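Side-chain contacts in ApeI dehydratase-like domain-containing protein (Pectobacterium atrosepticum, PDB 3ESI), which is of unknown function but probably acts as a hot-dog-fold dehydratase on thioester-linked hydroxyacyl substrates: residues A[47-50]-A[51-55]; A[89-92]-A[93-96]. All coordinates share one frame; numbering follows the deposited sequence.

Interaction 1 (A[47-50]-A[51-55]); sequences AQLD and WVMHY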
loop_
_atom_site.group_PDB
_atom_site.type_symbol
_atom_site.label_atom_id
_atom_site.label_comp_id
_atom_site.label_asym_id
_atom_site.label_seq_id
_atom_site.Cartn_x
_atom_site.Cartn_y
_atom_site.Cartn_z
ATOM N N ALA A 47 -0.118 10.347 6.377
ATOM C CA ALA A 47 -0.226 11.762 6.065
ATOM C C ALA A 47 -1.348 12.399 6.879
ATOM O O ALA A 47 -1.208 13.510 7.405
ATOM C CB ALA A 47 -0.482 11.951 4.578
ATOM N N GLN A 48 -2.467 11.698 6.986
ATOM C CA GLN A 48 -3.575 12.238 7.745
ATOM C C GLN A 48 -3.162 12.468 9.201
ATOM O O GLN A 48 -3.478 13.508 9.790
ATOM C CB GLN A 48 -4.774 11.302 7.646
ATOM C CG GLN A 48 -5.438 11.330 6.273
ATOM C CD GLN A 48 -6.709 10.493 6.217
ATOM O OE1 GLN A 48 -7.572 10.597 7.092
ATOM N NE2 GLN A 48 -6.831 9.665 5.184
ATOM N N LEU A 49 -2.437 11.510 9.771
ATOM C CA LEU A 49 -1.991 11.628 11.153
ATOM C C LEU A 49 -0.962 12.751 11.274
ATOM O O LEU A 49 -1.041 13.592 12.165
ATOM C CB LEU A 49 -1.375 10.310 11.633
ATOM C CG LEU A 49 -0.718 10.382 13.022
ATOM C CD1 LEU A 49 -1.760 10.816 14.031
ATOM C CD2 LEU A 49 -0.111 9.039 13.419
ATOM N N ASP A 50 0.000 12.754 10.364
ATOM C CA ASP A 50 1.049 13.757 10.352
ATOM C C ASP A 50 0.479 15.161 10.360
ATOM O O ASP A 50 0.877 15.979 11.185
ATOM C CB ASP A 50 1.951 13.563 9.127
ATOM C CG ASP A 50 3.034 14.619 9.027
ATOM O OD1 ASP A 50 3.733 14.853 10.024
ATOM O OD2 ASP A 50 3.197 15.216 7.952
ATOM N N TRP A 51 -0.439 15.449 9.437
ATOM C CA TRP A 51 -1.060 16.765 9.379
ATOM C C TRP A 51 -1.761 17.066 10.701
ATOM O O TRP A 51 -1.677 18.188 11.215
ATOM C CB TRP A 51 -2.079 16.844 8.238
ATOM C CG TRP A 51 -1.483 16.690 6.887
ATOM C CD1 TRP A 51 -0.169 16.533 6.592
ATOM C CD2 TRP A 51 -2.181 16.696 5.637
ATOM N NE1 TRP A 51 0.003 16.443 5.234
ATOM C CE2 TRP A 51 -1.216 16.539 4.622
ATOM C CE3 TRP A 51 -3.532 16.821 5.276
ATOM C CZ2 TRP A 51 -1.552 16.504 3.264
ATOM C CZ3 TRP A 51 -3.868 16.787 3.932
ATOM C CH2 TRP A 51 -2.878 16.631 2.938
ATOM N N VAL A 52 -2.455 16.075 11.254
ATOM C CA VAL A 52 -3.142 16.275 12.530
ATOM C C VAL A 52 -2.129 16.689 13.601
ATOM O O VAL A 52 -2.337 17.654 14.331
ATOM C CB VAL A 52 -3.886 14.989 12.988
ATOM C CG1 VAL A 52 -4.324 15.126 14.424
ATOM C CG2 VAL A 52 -5.117 14.752 12.111
ATOM N N MET A 53 -1.011 15.977 13.657
ATOM C CA MET A 53 0.020 16.265 14.640
ATOM C C MET A 53 0.709 17.620 14.457
ATOM O O MET A 53 1.009 18.297 15.436
ATOM C CB MET A 53 1.057 15.132 14.658
ATOM C CG MET A 53 0.585 13.859 15.394
ATOM S SD MET A 53 0.037 14.093 17.134
ATOM C CE MET A 53 -1.551 13.860 16.925
ATOM N N HIS A 54 0.959 18.029 13.221
ATOM C CA HIS A 54 1.610 19.317 12.984
ATOM C C HIS A 54 0.739 20.491 13.466
ATOM O O HIS A 54 1.219 21.393 14.156
ATOM C CB HIS A 54 1.942 19.451 11.495
ATOM C CG HIS A 54 2.455 20.798 11.094
ATOM N ND1 HIS A 54 1.629 21.806 10.649
ATOM C CD2 HIS A 54 3.714 21.293 11.048
ATOM C CE1 HIS A 54 2.355 22.865 10.343
ATOM N NE2 HIS A 54 3.624 22.580 10.577
ATOM N N TYR A 55 -0.541 20.474 13.118
ATOM C CA TYR A 55 -1.436 21.539 13.535
ATOM C C TYR A 55 -1.754 21.472 15.018
ATOM O O TYR A 55 -1.789 22.498 15.697
ATOM C CB TYR A 55 -2.732 21.506 12.712
ATOM C CG TYR A 55 -2.504 21.945 11.286
ATOM C CD1 TYR A 55 -1.963 23.198 11.013
ATOM C CD2 TYR A 55 -2.781 21.100 10.212
ATOM C CE1 TYR A 55 -1.696 23.606 9.711
ATOM C CE2 TYR A 55 -2.516 21.497 8.894
ATOM C CZ TYR A 55 -1.969 22.755 8.656
ATOM O OH TYR A 55 -1.665 23.165 7.375
HETATM O O HOH W 1 3.056 15.161 5.523
#

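Interaction 2 (A[89-92]-A[93-96]); sequences IWHA and GKQS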
loop_
_atom_site.group_PDB
_atom_site.type_symbol
_atom_site.label_atom_id
_atom_site.label_comp_id
_atom_site.label_asym_id
_atom_site.label_seq_id
_atom_site.Cartn_x
_atom_site.Cartn_y
_atom_site.Cartn_z
ATOM N N ILE A 89 -9.722 19.012 18.628
ATOM C CA ILE A 89 -10.169 19.343 19.985
ATOM C C ILE A 89 -9.174 18.752 20.986
ATOM O O ILE A 89 -8.944 17.541 20.994
ATOM C CB ILE A 89 -11.564 18.750 20.279
ATOM C CG1 ILE A 89 -12.598 19.333 19.308
ATOM C CG2 ILE A 89 -11.958 19.046 21.719
ATOM C CD1 ILE A 89 -13.941 18.624 19.335
ATOM N N TRP A 90 -8.577 19.592 21.824
ATOM C CA TRP A 90 -7.613 19.088 22.794
ATOM C C TRP A 90 -7.986 19.297 24.246
ATOM O O TRP A 90 -8.155 20.428 24.706
ATOM C CB TRP A 90 -6.228 19.691 22.571
ATOM C CG TRP A 90 -5.201 19.088 23.492
ATOM C CD1 TRP A 90 -4.922 17.754 23.656
ATOM C CD2 TRP A 90 -4.316 19.791 24.363
ATOM N NE1 TRP A 90 -3.914 17.589 24.577
ATOM C CE2 TRP A 90 -3.525 18.822 25.027
ATOM C CE3 TRP A 90 -4.111 21.144 24.647
ATOM C CZ2 TRP A 90 -2.548 19.167 25.960
ATOM C CZ3 TRP A 90 -3.138 21.492 25.574
ATOM C CH2 TRP A 90 -2.367 20.504 26.221
ATOM N N HIS A 91 -8.071 18.183 24.966
ATOM C CA HIS A 91 -8.412 18.169 26.386
ATOM C C HIS A 91 -7.141 17.846 27.179
ATOM O O HIS A 91 -6.823 16.683 27.397
ATOM C CB HIS A 91 -9.486 17.101 26.626
ATOM C CG HIS A 91 -10.145 17.185 27.966
ATOM N ND1 HIS A 91 -11.360 16.590 28.232
ATOM C CD2 HIS A 91 -9.760 17.787 29.116
ATOM C CE1 HIS A 91 -11.695 16.823 29.488
ATOM N NE2 HIS A 91 -10.740 17.547 30.046
ATOM N N ALA A 92 -6.411 18.877 27.593
ATOM C CA ALA A 92 -5.170 18.691 28.340
ATOM C C ALA A 92 -5.358 17.863 29.612
ATOM O O ALA A 92 -4.398 17.297 30.151
ATOM C CB ALA A 92 -4.569 20.038 28.681
ATOM N N GLY A 93 -6.591 17.805 30.101
ATOM C CA GLY A 93 -6.854 17.025 31.292
ATOM C C GLY A 93 -6.597 15.562 30.994
ATOM O O GLY A 93 -5.620 14.984 31.481
ATOM N N LYS A 94 -7.468 14.965 30.182
ATOM C CA LYS A 94 -7.345 13.560 29.802
ATOM C C LYS A 94 -6.185 13.356 28.824
ATOM O O LYS A 94 -5.910 12.233 28.393
ATOM C CB LYS A 94 -8.636 13.075 29.141
ATOM C CG LYS A 94 -9.894 13.358 29.922
ATOM C CD LYS A 94 -11.112 13.093 29.057
ATOM C CE LYS A 94 -12.388 13.570 29.725
ATOM N NZ LYS A 94 -13.542 13.503 28.784
ATOM N N GLN A 95 -5.508 14.444 28.475
ATOM C CA GLN A 95 -4.400 14.369 27.534
ATOM C C GLN A 95 -4.827 13.684 26.223
ATOM O O GLN A 95 -4.066 12.924 25.621
ATOM C CB GLN A 95 -3.236 13.619 28.177
ATOM C CG GLN A 95 -2.608 14.361 29.345
ATOM C CD GLN A 95 -1.412 13.626 29.924
ATOM O OE1 GLN A 95 -0.611 14.199 30.667
ATOM N NE2 GLN A 95 -1.289 12.350 29.589
ATOM N N SER A 96 -6.053 13.972 25.790
ATOM C CA SER A 96 -6.601 13.400 24.568
ATOM C C SER A 96 -6.862 14.433 23.482
ATOM O O SER A 96 -7.467 15.479 23.716
ATOM C CB SER A 96 -7.901 12.650 24.862
ATOM O OG SER A 96 -7.634 11.389 25.452
#

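Interaction 1 (A[47-50]-A[51-55])
One face of the Trp51 indole is met by the carbonyl oxygen of Ala47, which lies off-centre above the pyrrole side, with Ala47 O 3.2 Å from Trp51 CG. At the indole edge, near its plane, stands the Asp50 carboxylate: Asp50 OD2 is 3.9 Å from Trp51 CD1, and the two planes are turned 52° apart. The torsion that sets CG of Trp51 beside its own N (chi1 -64°) brings the ring over Ala47 O; that oxygen is also the acceptor of the helical hydrogen bond from Trp51 N (2.9 Å, N-H...O 176°). The indole NE1 has its main partner in the backbone O of Met1; a water also lies between NE1 and Asp50 OD2, but its bond to NE1 is weak and the one to OD2 doubtfully short. On another side of the helix, Leu49 CD1 comes to 4.1 Å from Met53 CG, an apolar contact extended by Phe66 and Ile117 and by Phe31 of the second subunit. Val52 CG2 presses on Gln48 O at 3.1 Å, an oxygen bonded by both Val52 N and Tyr101 OH. The chemistry thus implies that Leu49 and Met53 are held by apolar packing, while the buried Trp51 combines packing with backbone carbonyl acceptors, Ala47 O for its N and Met1 O for NE1.

Interaction 2 (A[89-92]-A[93-96])
His91 and Ser96 form an antiparallel hydrogen-bonded pair: His91 N donates to Ser96 O over 3.0 Å in an almost straight bond, and Ser96 N returns to His91 O at 3.2 Å, less straight. Ala92 to Lys94 all have negative phi and carry the chain round the turn, whereas Gln95 enters the left-handed helical region with phi 54°. As a result Gln95 and Ser96 both face His91, and one more residue is fitted into the second strand than into the first.

The side chains of His91 and Ser96 leave the sheet on the same face, where the imidazole meets Lys94. His91 CG lies anti to its N (chi1 -167°), which swings the ring over the turn. Lys94 CG sits above one ring face, 4.0 Å from the centroid and 17° off the ring normal, a CH-pi contact. The extended lysine chain then runs obliquely past the ring, its CE reaching 3.3 Å from His91 CE1. Gly93 N also approaches this ring, 3.3 Å from His91 CD2.

Trp90 points to the other face, with its CD1 3.4 Å from Ser96 O, the oxygen that His91 N already uses. Ala92 CA covers part of one indole face, and Trp64 meets Trp90 edge-to-face. Beside the turn, Gln95 CG rests 3.5 Å from Ala92 O. Lys118 of the neighbouring strand gives a hydrogen bond to Lys94 O and a weak one to Ser96 OG, while the backbone of Gln95 pairs with that of Leu119. Together, the cross-strand pair and the left-handed Gln95 identify a beta-hairpin with a G1 bulge, joining the ends of the two central strands 83-91 and 96-105 of the sheet, as fits a hot-dog fold.

Interaction 1 occupies the middle of helix 45-59, about 5 Å from the centre of the chain; interaction 2 reverses the chain between two strands at the surface, about 16 Å from it. Their centres are about 17 Å apart and their nearest atoms about 8 Å, with no touch. The sheet supplies the connection. Strand 96-105, which starts at the bulge of interaction 2, carries Leu97, Phe99 and Tyr101 against Val52 of interaction 1. Strand 108-121 serves both as well, since Leu119 packs on Met53 and pairs through its backbone with Gln95. This helix-on-sheet layout fits the hot-dog fold; neither contact can be tied to an identified active site.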